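Local structure of 4-hydroxybutyrate CoA-transferase (Porphyromonas gingivalis, 3EH7) at residues S137-A149 / Y281-V295. The protein probably transfers coenzyme A between carboxylic acids such as acetate and 4-hydroxybutyrate. Sequence-based numbering, arbitrary orientation.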
loop_
_atom_site.group_PDB
_atom_site.type_symbol
_atom_site.label_atom_id
_atom_site.label_comp_id
_atom_site.label_asym_id
_atom_site.label_seq_id
_atom_site.Cartn_x
_atom_site.Cartn_y
_atom_site.Cartn_z
ATOM N N SER A 137 -19.759 26.843 -4.162
ATOM C CA SER A 137 -19.469 25.455 -3.869
ATOM C C SER A 137 -18.999 24.684 -5.123
ATOM O O SER A 137 -19.395 24.972 -6.239
ATOM C CB SER A 137 -20.717 24.794 -3.276
ATOM O OG SER A 137 -20.587 23.401 -3.153
ATOM N N PHE A 138 -18.148 23.683 -4.916
ATOM C CA PHE A 138 -17.768 22.770 -5.997
ATOM C C PHE A 138 -18.876 21.743 -6.260
ATOM O O PHE A 138 -18.719 20.856 -7.093
ATOM C CB PHE A 138 -16.421 22.100 -5.689
ATOM C CG PHE A 138 -15.245 23.037 -5.770
ATOM C CD1 PHE A 138 -14.851 23.778 -4.657
ATOM C CD2 PHE A 138 -14.535 23.191 -6.966
ATOM C CE1 PHE A 138 -13.779 24.673 -4.725
ATOM C CE2 PHE A 138 -13.441 24.087 -7.044
ATOM C CZ PHE A 138 -13.056 24.821 -5.904
ATOM N N GLY A 139 -20.026 21.897 -5.599
ATOM C CA GLY A 139 -21.153 20.978 -5.784
ATOM C C GLY A 139 -20.738 19.507 -5.614
ATOM O O GLY A 139 -20.131 19.130 -4.612
ATOM N N VAL A 140 -21.042 18.711 -6.629
ATOM C CA VAL A 140 -20.858 17.272 -6.617
ATOM C C VAL A 140 -19.412 16.804 -6.906
ATOM O O VAL A 140 -19.159 15.620 -6.875
ATOM C CB VAL A 140 -21.819 16.569 -7.668
ATOM C CG1 VAL A 140 -23.285 16.835 -7.347
ATOM C CG2 VAL A 140 -21.515 17.023 -9.090
ATOM N N SER A 141 -18.483 17.722 -7.196
ATOM C CA SER A 141 -17.103 17.366 -7.550
ATOM C C SER A 141 -16.062 18.150 -6.752
ATOM O O SER A 141 -15.635 19.228 -7.143
ATOM C CB SER A 141 -16.888 17.525 -9.060
ATOM O OG SER A 141 -17.757 16.645 -9.756
ATOM N N CYS A 142 -15.671 17.588 -5.612
ATOM C CA CYS A 142 -14.652 18.168 -4.755
ATOM C C CYS A 142 -13.335 17.496 -5.093
ATOM O O CYS A 142 -12.452 18.124 -5.703
ATOM C CB CYS A 142 -15.032 18.006 -3.279
ATOM S SG CYS A 142 -13.940 18.868 -2.099
ATOM N N ASP A 143 -13.194 16.226 -4.698
ATOM C CA ASP A 143 -12.133 15.350 -5.240
ATOM C C ASP A 143 -10.749 16.007 -5.478
ATOM O O ASP A 143 -10.117 16.468 -4.534
ATOM C CB ASP A 143 -12.698 14.575 -6.451
ATOM C CG ASP A 143 -13.328 15.471 -7.517
ATOM O OD1 ASP A 143 -12.576 16.127 -8.278
ATOM O OD2 ASP A 143 -14.578 15.481 -7.625
ATOM N N TYR A 144 -10.251 16.024 -6.706
ATOM C CA TYR A 144 -9.063 16.787 -7.039
ATOM C C TYR A 144 -9.442 18.104 -7.715
ATOM O O TYR A 144 -8.578 18.919 -8.003
ATOM C CB TYR A 144 -8.145 15.993 -7.981
ATOM C CG TYR A 144 -8.756 15.796 -9.358
ATOM C CD1 TYR A 144 -8.570 16.729 -10.372
ATOM C CD2 TYR A 144 -9.586 14.714 -9.615
ATOM C CE1 TYR A 144 -9.151 16.550 -11.609
ATOM C CE2 TYR A 144 -10.175 14.533 -10.842
ATOM C CZ TYR A 144 -9.954 15.448 -11.839
ATOM O OH TYR A 144 -10.557 15.253 -13.061
ATOM N N SER A 145 -10.728 18.268 -8.037
ATOM C CA SER A 145 -11.212 19.439 -8.764
ATOM C C SER A 145 -10.953 20.696 -7.957
ATOM O O SER A 145 -10.474 21.707 -8.494
ATOM C CB SER A 145 -12.713 19.304 -9.072
ATOM O OG SER A 145 -13.017 18.116 -9.797
ATOM N N LYS A 146 -11.250 20.643 -6.659
ATOM C CA LYS A 146 -11.004 21.776 -5.771
ATOM C C LYS A 146 -9.512 22.073 -5.622
ATOM O O LYS A 146 -9.107 23.216 -5.845
ATOM C CB LYS A 146 -11.685 21.569 -4.420
ATOM C CG LYS A 146 -11.271 22.520 -3.293
ATOM C CD LYS A 146 -12.287 22.419 -2.152
ATOM C CE LYS A 146 -12.091 23.433 -1.086
ATOM N NZ LYS A 146 -10.914 23.143 -0.359
ATOM N N PRO A 147 -8.699 21.053 -5.263
ATOM C CA PRO A 147 -7.253 21.246 -5.263
ATOM C C PRO A 147 -6.715 21.805 -6.585
ATOM O O PRO A 147 -5.860 22.670 -6.551
ATOM C CB PRO A 147 -6.712 19.852 -5.008
ATOM C CG PRO A 147 -7.769 19.175 -4.208
ATOM C CD PRO A 147 -9.069 19.790 -4.582
ATOM N N ALA A 148 -7.242 21.358 -7.726
ATOM C CA ALA A 148 -6.790 21.904 -9.010
ATOM C C ALA A 148 -7.095 23.403 -9.111
ATOM O O ALA A 148 -6.229 24.193 -9.485
ATOM C CB ALA A 148 -7.408 21.140 -10.186
ATOM N N ALA A 149 -8.318 23.786 -8.783
ATOM C CA ALA A 149 -8.725 25.187 -8.814
ATOM C C ALA A 149 -7.852 26.025 -7.868
ATOM O O ALA A 149 -7.578 27.180 -8.146
ATOM C CB ALA A 149 -10.187 25.342 -8.442
ATOM N N TYR A 281 -29.208 14.831 -6.485
ATOM C CA TYR A 281 -28.733 16.181 -6.552
ATOM C C TYR A 281 -29.648 17.166 -5.804
ATOM O O TYR A 281 -29.148 18.132 -5.245
ATOM C CB TYR A 281 -28.541 16.601 -8.008
ATOM C CG TYR A 281 -27.616 15.685 -8.795
ATOM C CD1 TYR A 281 -26.511 15.088 -8.195
ATOM C CD2 TYR A 281 -27.847 15.428 -10.136
ATOM C CE1 TYR A 281 -25.662 14.242 -8.925
ATOM C CE2 TYR A 281 -27.016 14.599 -10.862
ATOM C CZ TYR A 281 -25.923 14.008 -10.251
ATOM O OH TYR A 281 -25.089 13.192 -10.965
ATOM N N HIS A 282 -30.962 16.910 -5.782
ATOM C CA HIS A 282 -31.896 17.689 -4.947
ATOM C C HIS A 282 -31.718 17.364 -3.451
ATOM O O HIS A 282 -31.659 18.258 -2.633
ATOM C CB HIS A 282 -33.358 17.463 -5.377
ATOM C CG HIS A 282 -34.361 18.142 -4.491
ATOM N ND1 HIS A 282 -35.176 17.448 -3.618
ATOM C CD2 HIS A 282 -34.662 19.455 -4.320
ATOM C CE1 HIS A 282 -35.957 18.298 -2.972
ATOM N NE2 HIS A 282 -35.661 19.523 -3.373
ATOM N N PHE A 283 -31.604 16.086 -3.109
ATOM C CA PHE A 283 -31.416 15.679 -1.717
ATOM C C PHE A 283 -30.155 16.300 -1.050
ATOM O O PHE A 283 -30.182 16.644 0.138
ATOM C CB PHE A 283 -31.371 14.155 -1.640
ATOM C CG PHE A 283 -30.958 13.622 -0.310
ATOM C CD1 PHE A 283 -31.876 13.498 0.707
ATOM C CD2 PHE A 283 -29.642 13.231 -0.083
ATOM C CE1 PHE A 283 -31.510 13.009 1.935
ATOM C CE2 PHE A 283 -29.255 12.732 1.154
ATOM C CZ PHE A 283 -30.214 12.615 2.168
ATOM N N ILE A 284 -29.070 16.457 -1.809
ATOM C CA ILE A 284 -27.819 16.962 -1.242
ATOM C C ILE A 284 -27.757 18.490 -1.202
ATOM O O ILE A 284 -26.922 19.044 -0.501
ATOM C CB ILE A 284 -26.563 16.438 -2.008
ATOM C CG1 ILE A 284 -26.485 17.083 -3.411
ATOM C CG2 ILE A 284 -26.563 14.903 -2.016
ATOM C CD1 ILE A 284 -25.413 16.528 -4.326
ATOM N N ASP A 285 -28.622 19.157 -1.965
ATOM C CA ASP A 285 -28.542 20.601 -2.131
ATOM C C ASP A 285 -28.805 21.292 -0.795
ATOM O O ASP A 285 -29.855 21.096 -0.194
ATOM C CB ASP A 285 -29.543 21.068 -3.193
ATOM C CG ASP A 285 -29.399 22.531 -3.542
ATOM O OD1 ASP A 285 -28.333 23.114 -3.333
ATOM O OD2 ASP A 285 -30.362 23.117 -4.039
ATOM N N LYS A 286 -27.823 22.047 -0.308
ATOM C CA LYS A 286 -27.949 22.731 0.985
ATOM C C LYS A 286 -28.283 21.777 2.136
ATOM O O LYS A 286 -28.893 22.179 3.124
ATOM C CB LYS A 286 -28.993 23.850 0.901
ATOM C CG LYS A 286 -28.644 24.938 -0.096
ATOM C CD LYS A 286 -29.833 25.876 -0.353
ATOM C CE LYS A 286 -29.372 27.312 -0.689
ATOM N NZ LYS A 286 -28.102 27.334 -1.512
ATOM N N ASN A 287 -27.847 20.525 2.029
ATOM C CA ASN A 287 -28.108 19.533 3.072
ATOM C C ASN A 287 -26.874 19.394 3.947
ATOM O O ASN A 287 -25.857 18.816 3.519
ATOM C CB ASN A 287 -28.487 18.201 2.432
ATOM C CG ASN A 287 -28.815 17.129 3.440
ATOM O OD1 ASN A 287 -28.524 17.264 4.616
ATOM N ND2 ASN A 287 -29.428 16.034 2.967
ATOM N N PRO A 288 -26.938 19.912 5.188
ATOM C CA PRO A 288 -25.711 19.894 5.990
ATOM C C PRO A 288 -25.291 18.511 6.485
ATOM O O PRO A 288 -24.216 18.385 7.043
ATOM C CB PRO A 288 -26.040 20.812 7.180
ATOM C CG PRO A 288 -27.508 20.850 7.262
ATOM C CD PRO A 288 -28.068 20.533 5.900
ATOM N N ASP A 289 -26.128 17.492 6.317
ATOM C CA ASP A 289 -25.730 16.146 6.682
ATOM C C ASP A 289 -24.843 15.499 5.616
ATOM O O ASP A 289 -24.376 14.396 5.828
ATOM C CB ASP A 289 -26.959 15.262 6.911
ATOM C CG ASP A 289 -27.802 15.731 8.091
ATOM O OD1 ASP A 289 -27.244 16.398 8.975
ATOM O OD2 ASP A 289 -29.011 15.449 8.116
ATOM N N VAL A 290 -24.661 16.168 4.473
ATOM C CA VAL A 290 -23.787 15.701 3.410
ATOM C C VAL A 290 -22.600 16.637 3.358
ATOM O O VAL A 290 -22.784 17.856 3.209
ATOM C CB VAL A 290 -24.474 15.723 2.020
ATOM C CG1 VAL A 290 -23.497 15.273 0.918
ATOM C CG2 VAL A 290 -25.738 14.860 2.015
ATOM N N GLU A 291 -21.390 16.079 3.503
ATOM C CA GLU A 291 -20.195 16.874 3.490
ATOM C C GLU A 291 -19.177 16.282 2.526
ATOM O O GLU A 291 -18.797 15.106 2.646
ATOM C CB GLU A 291 -19.614 17.003 4.917
ATOM C CG GLU A 291 -20.469 17.877 5.800
ATOM C CD GLU A 291 -19.940 18.036 7.225
ATOM O OE1 GLU A 291 -18.962 17.354 7.609
ATOM O OE2 GLU A 291 -20.567 18.807 7.980
ATOM N N LEU A 292 -18.779 17.085 1.536
ATOM C CA LEU A 292 -17.677 16.706 0.672
ATOM C C LEU A 292 -16.402 17.379 1.129
ATOM O O LEU A 292 -16.423 18.536 1.578
ATOM C CB LEU A 292 -17.922 17.039 -0.789
ATOM C CG LEU A 292 -19.072 16.330 -1.511
ATOM C CD1 LEU A 292 -18.866 16.279 -3.036
ATOM C CD2 LEU A 292 -19.383 14.940 -0.908
ATOM N N TYR A 293 -15.301 16.627 1.016
ATOM C CA TYR A 293 -13.945 17.131 1.260
ATOM C C TYR A 293 -13.059 16.698 0.100
ATOM O O TYR A 293 -13.373 15.744 -0.624
ATOM C CB TYR A 293 -13.372 16.568 2.552
ATOM C CG TYR A 293 -14.172 16.853 3.790
ATOM C CD1 TYR A 293 -15.271 16.072 4.127
ATOM C CD2 TYR A 293 -13.818 17.909 4.641
ATOM C CE1 TYR A 293 -16.004 16.336 5.272
ATOM C CE2 TYR A 293 -14.536 18.195 5.764
ATOM C CZ TYR A 293 -15.620 17.406 6.101
ATOM O OH TYR A 293 -16.350 17.721 7.247
ATOM N N PRO A 294 -11.929 17.387 -0.080
ATOM C CA PRO A 294 -11.013 16.979 -1.123
ATOM C C PRO A 294 -10.427 15.588 -0.886
ATOM O O PRO A 294 -10.368 15.065 0.259
ATOM C CB PRO A 294 -9.939 18.081 -1.129
ATOM C CG PRO A 294 -10.143 18.862 0.097
ATOM C CD PRO A 294 -11.533 18.649 0.565
ATOM N N VAL A 295 -10.010 14.980 -1.982
ATOM C CA VAL A 295 -9.669 13.571 -1.954
ATOM C C VAL A 295 -8.478 13.247 -1.018
ATOM O O VAL A 295 -8.402 12.132 -0.476
ATOM C CB VAL A 295 -9.473 13.008 -3.384
ATOM C CG1 VAL A 295 -8.193 13.629 -4.073
ATOM C CG2 VAL A 295 -9.444 11.453 -3.342
#
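Cys142 and Asp143 meet Tyr293, Pro294 and Val295 where a segment of the N-terminal family region of this acetyl-CoA hydrolase/transferase joins one of the C-terminal family region. The loop before helix 145-151 lies against the exit of strand 290-292 from the large mixed sheet, in which that strand runs between strands 167-168 and 269-271. The example illustrates how a buried contact can combine one backbone bond with a close apolar seam. Val295 N donates to Asp143 O at 3.0 Å and nearly straight (170°), although it arrives 35° above the carbonyl plane. Asp143 is itself held by its own segment: OD1 accepts from Ser145 N, a capping bond, from above the carboxylate plane, and through its syn lone pair from Ser145 OG. Packing is tight beside this bond. With SG turned anti to the backbone N (chi1 -173°), Cys142 presses its sulfur on the Tyr293-Pro294 peptide, 3.2 Å from Pro294 N, while Pro147 CG reaches Pro294 CB at 3.9 Å.

Toward helix 278-284 the apolar packing continues through Leu292 and Val140, with Leu274 of strand 273-274 against both and Ile284. The loose side is the turns between helix 278-284 and strand 290-292, which carry the exposed Lys286, Pro288 and Asp289. Leu292 CD1 lies 3.5 Å from Gly139 O, an oxygen that accepts from Asn170 ND2. At the far end Val140 CG1 bridges two side chains, crossing both at roughly right angles: Tyr281 CD1 at 3.8 Å and Ile284 CD1 at 3.7 Å.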